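PDB 1Y56: sarcosine oxidase from Pyrococcus horikoshii, which probably oxidises L-proline as the FAD-containing beta subunit of an L-proline dehydrogenase complex that also carries FMN. Local coordinates for residues A227-I238 / Y251-G262. Numbering follows the deposited sequence.
With FMN (flavin mononucleotide), chain E.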
loop_
_atom_site.group_PDB
_atom_site.type_symbol
_atom_site.label_atom_id
_atom_site.label_comp_id
_atom_site.label_asym_id
_atom_site.label_seq_id
_atom_site.Cartn_x
_atom_site.Cartn_y
_atom_site.Cartn_z
ATOM N N ALA B 227 -8.249 -38.352 -18.385
ATOM C CA ALA B 227 -8.136 -39.679 -17.798
ATOM C C ALA B 227 -8.509 -39.680 -16.324
ATOM O O ALA B 227 -8.521 -38.635 -15.669
ATOM C CB ALA B 227 -6.733 -40.270 -18.020
ATOM N N VAL B 228 -8.831 -40.867 -15.822
ATOM C CA VAL B 228 -9.120 -41.081 -14.411
ATOM C C VAL B 228 -8.191 -42.168 -13.861
ATOM O O VAL B 228 -7.677 -42.997 -14.608
ATOM C CB VAL B 228 -10.609 -41.443 -14.209
ATOM C CG1 VAL B 228 -10.933 -42.776 -14.858
ATOM C CG2 VAL B 228 -10.989 -41.434 -12.742
ATOM N N ILE B 229 -7.945 -42.135 -12.559
ATOM C CA ILE B 229 -7.257 -43.232 -11.889
ATOM C C ILE B 229 -8.056 -43.606 -10.643
ATOM O O ILE B 229 -8.517 -42.730 -9.902
ATOM C CB ILE B 229 -5.772 -42.878 -11.537
ATOM C CG1 ILE B 229 -5.037 -44.086 -10.969
ATOM C CG2 ILE B 229 -5.679 -41.689 -10.547
ATOM C CD1 ILE B 229 -4.857 -45.170 -11.953
ATOM N N THR B 230 -8.245 -44.900 -10.419
ATOM C CA THR B 230 -8.921 -45.342 -9.209
ATOM C C THR B 230 -7.900 -45.733 -8.148
ATOM O O THR B 230 -6.691 -45.658 -8.375
ATOM C CB THR B 230 -9.865 -46.520 -9.471
ATOM O OG1 THR B 230 -9.139 -47.748 -9.362
ATOM C CG2 THR B 230 -10.477 -46.431 -10.848
ATOM N N GLN B 231 -8.396 -46.140 -6.984
ATOM C CA GLN B 231 -7.555 -46.679 -5.922
ATOM C C GLN B 231 -6.966 -48.007 -6.382
ATOM O O GLN B 231 -7.561 -48.673 -7.220
ATOM C CB GLN B 231 -8.383 -46.889 -4.674
ATOM C CG GLN B 231 -9.483 -47.886 -4.858
ATOM C CD GLN B 231 -10.162 -48.220 -3.557
ATOM O OE1 GLN B 231 -11.315 -47.828 -3.315
ATOM N NE2 GLN B 231 -9.448 -48.937 -2.694
ATOM N N PRO B 232 -5.794 -48.398 -5.844
ATOM C CA PRO B 232 -5.182 -49.661 -6.246
ATOM C C PRO B 232 -5.980 -50.880 -5.796
ATOM O O PRO B 232 -6.680 -50.838 -4.784
ATOM C CB PRO B 232 -3.823 -49.637 -5.550
ATOM C CG PRO B 232 -3.609 -48.228 -5.147
ATOM C CD PRO B 232 -4.967 -47.698 -4.849
ATOM N N ILE B 233 -5.827 -51.958 -6.552
ATOM C CA ILE B 233 -6.667 -53.145 -6.490
ATOM C C ILE B 233 -5.717 -54.329 -6.659
ATOM O O ILE B 233 -4.597 -54.156 -7.130
ATOM C CB ILE B 233 -7.794 -53.032 -7.600
ATOM C CG1 ILE B 233 -9.004 -52.321 -7.025
ATOM C CG2 ILE B 233 -8.234 -54.356 -8.218
ATOM C CD1 ILE B 233 -9.225 -52.644 -5.579
ATOM N N LYS B 234 -6.136 -55.519 -6.250
ATOM C CA LYS B 234 -5.320 -56.717 -6.432
ATOM C C LYS B 234 -4.680 -56.787 -7.822
ATOM O O LYS B 234 -5.351 -56.575 -8.833
ATOM C CB LYS B 234 -6.172 -57.957 -6.186
ATOM C CG LYS B 234 -5.451 -59.060 -5.414
ATOM C CD LYS B 234 -6.411 -59.836 -4.474
ATOM C CE LYS B 234 -7.284 -60.860 -5.242
ATOM N NZ LYS B 234 -6.447 -61.886 -5.972
ATOM N N ARG B 235 -3.376 -57.067 -7.860
ATOM C CA ARG B 235 -2.625 -57.285 -9.110
ATOM C C ARG B 235 -3.361 -58.206 -10.082
ATOM O O ARG B 235 -4.025 -59.147 -9.670
ATOM C CB ARG B 235 -1.247 -57.885 -8.806
ATOM C CG ARG B 235 -1.284 -59.288 -8.096
ATOM C CD ARG B 235 -0.717 -59.292 -6.629
ATOM N NE ARG B 235 -1.613 -58.723 -5.599
ATOM C CZ ARG B 235 -1.499 -57.499 -5.060
ATOM N NH1 ARG B 235 -0.528 -56.668 -5.448
ATOM N NH2 ARG B 235 -2.365 -57.099 -4.130
ATOM N N GLY B 236 -3.250 -57.930 -11.374
ATOM C CA GLY B 236 -3.852 -58.792 -12.394
ATOM C C GLY B 236 -5.367 -58.927 -12.400
ATOM O O GLY B 236 -5.901 -59.868 -12.968
ATOM N N THR B 237 -6.070 -57.993 -11.771
ATOM C CA THR B 237 -7.524 -57.963 -11.847
ATOM C C THR B 237 -7.981 -57.576 -13.255
ATOM O O THR B 237 -8.842 -58.242 -13.815
ATOM C CB THR B 237 -8.136 -57.034 -10.778
ATOM O OG1 THR B 237 -7.900 -57.593 -9.479
ATOM C CG2 THR B 237 -9.645 -56.861 -10.983
ATOM N N ILE B 238 -7.417 -56.510 -13.827
ATOM C CA ILE B 238 -7.707 -56.164 -15.226
ATOM C C ILE B 238 -6.412 -56.102 -16.019
ATOM O O ILE B 238 -5.693 -55.108 -15.960
ATOM C CB ILE B 238 -8.456 -54.817 -15.401
ATOM C CG1 ILE B 238 -9.594 -54.664 -14.387
ATOM C CG2 ILE B 238 -8.968 -54.688 -16.834
ATOM C CD1 ILE B 238 -10.251 -53.284 -14.429
ATOM N N TYR B 251 -11.821 -46.680 -22.748
ATOM C CA TYR B 251 -10.718 -47.603 -22.598
ATOM C C TYR B 251 -10.362 -47.645 -21.112
ATOM O O TYR B 251 -10.327 -46.602 -20.454
ATOM C CB TYR B 251 -9.531 -47.155 -23.446
ATOM C CG TYR B 251 -8.883 -45.861 -23.011
ATOM C CD1 TYR B 251 -9.348 -44.637 -23.473
ATOM C CD2 TYR B 251 -7.793 -45.865 -22.144
ATOM C CE1 TYR B 251 -8.751 -43.453 -23.087
ATOM C CE2 TYR B 251 -7.187 -44.688 -21.746
ATOM C CZ TYR B 251 -7.667 -43.480 -22.223
ATOM O OH TYR B 251 -7.061 -42.299 -21.823
ATOM N N LEU B 252 -10.145 -48.842 -20.575
ATOM C CA LEU B 252 -9.617 -48.983 -19.215
ATOM C C LEU B 252 -8.739 -50.222 -19.021
ATOM O O LEU B 252 -8.947 -51.256 -19.660
ATOM C CB LEU B 252 -10.728 -48.897 -18.155
ATOM C CG LEU B 252 -11.908 -49.854 -17.967
ATOM C CD1 LEU B 252 -12.686 -50.033 -19.218
ATOM C CD2 LEU B 252 -11.446 -51.181 -17.461
ATOM N N THR B 253 -7.735 -50.094 -18.163
ATOM C CA THR B 253 -6.833 -51.198 -17.829
ATOM C C THR B 253 -6.270 -50.958 -16.419
ATOM O O THR B 253 -6.532 -49.918 -15.820
ATOM C CB THR B 253 -5.680 -51.333 -18.866
ATOM O OG1 THR B 253 -4.927 -52.524 -18.605
ATOM C CG2 THR B 253 -4.752 -50.111 -18.818
ATOM N N GLN B 254 -5.508 -51.905 -15.886
ATOM C CA GLN B 254 -4.901 -51.709 -14.575
ATOM C C GLN B 254 -3.437 -51.316 -14.756
ATOM O O GLN B 254 -2.753 -51.843 -15.638
ATOM C CB GLN B 254 -5.064 -52.971 -13.727
ATOM C CG GLN B 254 -4.445 -52.937 -12.351
ATOM C CD GLN B 254 -4.929 -54.082 -11.468
ATOM O OE1 GLN B 254 -5.336 -55.137 -11.964
ATOM N NE2 GLN B 254 -4.894 -53.873 -10.147
ATOM N N THR B 255 -2.968 -50.365 -13.950
ATOM C CA THR B 255 -1.556 -49.988 -13.970
ATOM C C THR B 255 -0.709 -51.012 -13.212
ATOM O O THR B 255 -1.234 -51.885 -12.489
ATOM C CB THR B 255 -1.302 -48.608 -13.342
ATOM O OG1 THR B 255 -1.679 -48.636 -11.964
ATOM C CG2 THR B 255 -2.073 -47.531 -14.060
ATOM N N PHE B 256 0.609 -50.884 -13.372
ATOM C CA PHE B 256 1.558 -51.714 -12.647
ATOM C C PHE B 256 1.490 -51.451 -11.144
ATOM O O PHE B 256 1.652 -52.367 -10.353
ATOM C CB PHE B 256 2.964 -51.536 -13.211
ATOM C CG PHE B 256 3.074 -51.880 -14.682
ATOM C CD1 PHE B 256 2.367 -52.959 -15.220
ATOM C CD2 PHE B 256 3.894 -51.132 -15.531
ATOM C CE1 PHE B 256 2.464 -53.273 -16.576
ATOM C CE2 PHE B 256 3.997 -51.444 -16.888
ATOM C CZ PHE B 256 3.287 -52.516 -17.409
ATOM N N HIS B 257 1.199 -50.212 -10.755
ATOM C CA HIS B 257 0.918 -49.903 -9.348
ATOM C C HIS B 257 -0.380 -50.567 -8.809
ATOM O O HIS B 257 -0.487 -50.815 -7.611
ATOM C CB HIS B 257 0.904 -48.377 -9.114
ATOM C CG HIS B 257 0.713 -47.979 -7.679
ATOM N ND1 HIS B 257 1.768 -47.803 -6.806
ATOM C CD2 HIS B 257 -0.410 -47.731 -6.961
ATOM C CE1 HIS B 257 1.306 -47.461 -5.614
ATOM N NE2 HIS B 257 -0.014 -47.407 -5.683
ATOM N N GLY B 258 -1.356 -50.839 -9.679
ATOM C CA GLY B 258 -2.616 -51.481 -9.265
ATOM C C GLY B 258 -3.850 -50.621 -9.480
ATOM O O GLY B 258 -4.948 -50.954 -9.019
ATOM N N GLY B 259 -3.674 -49.540 -10.237
ATOM C CA GLY B 259 -4.635 -48.463 -10.291
ATOM C C GLY B 259 -5.938 -48.639 -11.035
ATOM O O GLY B 259 -6.993 -48.287 -10.527
ATOM N N ILE B 260 -5.908 -49.162 -12.241
ATOM C CA ILE B 260 -7.093 -48.987 -13.124
ATOM C C ILE B 260 -7.197 -47.532 -13.581
ATOM O O ILE B 260 -7.740 -46.667 -12.888
ATOM C CB ILE B 260 -8.455 -49.453 -12.535
ATOM C CG1 ILE B 260 -8.416 -50.936 -12.210
ATOM C CG2 ILE B 260 -9.563 -49.216 -13.546
ATOM C CD1 ILE B 260 -9.484 -51.345 -11.240
ATOM N N ILE B 261 -6.648 -47.315 -14.766
ATOM C CA ILE B 261 -6.515 -46.036 -15.387
ATOM C C ILE B 261 -7.402 -46.089 -16.622
ATOM O O ILE B 261 -7.694 -47.166 -17.127
ATOM C CB ILE B 261 -5.025 -45.799 -15.765
ATOM C CG1 ILE B 261 -4.793 -44.359 -16.250
ATOM C CG2 ILE B 261 -4.525 -46.869 -16.768
ATOM C CD1 ILE B 261 -3.329 -44.000 -16.468
ATOM N N GLY B 262 -7.847 -44.941 -17.106
ATOM C CA GLY B 262 -8.567 -44.927 -18.364
ATOM C C GLY B 262 -9.234 -43.613 -18.675
ATOM O O GLY B 262 -9.255 -42.705 -17.848
HETATM N N1 FMN E . -2.353 -39.638 -10.041
HETATM C C2 FMN E . -2.613 -40.108 -8.799
HETATM O O2 FMN E . -3.053 -39.331 -7.921
HETATM N N3 FMN E . -2.408 -41.403 -8.491
HETATM C C4 FMN E . -1.934 -42.256 -9.420
HETATM O O4 FMN E . -1.745 -43.456 -9.123
HETATM C C4A FMN E . -1.655 -41.796 -10.713
HETATM N N5 FMN E . -1.173 -42.633 -11.672
HETATM C C5A FMN E . -0.896 -42.207 -12.934
HETATM C C6 FMN E . -0.403 -43.115 -13.878
HETATM C C7 FMN E . -0.106 -42.704 -15.180
HETATM C C7M FMN E . 0.428 -43.735 -16.152
HETATM C C8 FMN E . -0.311 -41.361 -15.532
HETATM C C8M FMN E . -0.023 -40.856 -16.897
HETATM C C9 FMN E . -0.800 -40.453 -14.589
HETATM C C9A FMN E . -1.099 -40.866 -13.287
HETATM N N10 FMN E . -1.595 -39.971 -12.299
HETATM C C10 FMN E . -1.879 -40.450 -11.004
HETATM C "C1'" FMN E . -1.854 -38.573 -12.599
HETATM C "C2'" FMN E . -0.629 -37.716 -12.416
HETATM O "O2'" FMN E . -0.839 -36.918 -11.237
HETATM C "C3'" FMN E . -0.465 -36.935 -13.732
HETATM O "O3'" FMN E . 0.917 -36.757 -14.091
HETATM C "C4'" FMN E . -1.144 -35.605 -13.654
HETATM O "O4'" FMN E . -2.040 -35.441 -12.835
HETATM C "C5'" FMN E . -0.708 -34.485 -14.575
HETATM O "O5'" FMN E . -0.374 -33.354 -13.777
HETATM P P FMN E . -1.489 -32.257 -13.387
HETATM O O1P FMN E . -1.661 -31.483 -14.668
HETATM O O2P FMN E . -0.855 -31.502 -12.247
HETATM O O3P FMN E . -2.727 -33.003 -12.982
#
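With CG anti to the backbone N (chi1 178°) and the chain extended beyond it, Gln254 carries its amide into the loop 233-238, where a type II turn runs from Lys234 to Thr237. Its NE2 donates to Lys234 O at 3.0 Å, from above the carbonyl plane, while Thr237 OG1 reaches the same oxygen from the opposite face. OE1 accepts a nearly straight bond from Ile238 N (3.1 Å, 167° at the hydrogen) and a weak one from Thr237 N. Within its own segment NE2 also donates to Gly258 O, so both ends of the amide are engaged, which probably fixes its rotation. Replacing Gln254 by an alanine would probably leave Ile238 N without this acceptor and the turn less firmly held. Just after the turn, Ile238 CD1 packs against Ile260 CG1 (3.7 Å), the two side chains meeting at about a right angle. Ile229 lays CD1 against Ile261 CB at 3.9 Å; these two isoleucines touch the FMN, Ile261 CD1 lying 3.7 Å from C7 of its ring system. Val228 and Gly262 form an antiparallel hydrogen-bonded pair that joins 261-263 to 221-230, while 250-253 flanks 261-263 on its other side, with 299-310 beyond 221-230 and helix 278-291 packed against Val228 and Leu252.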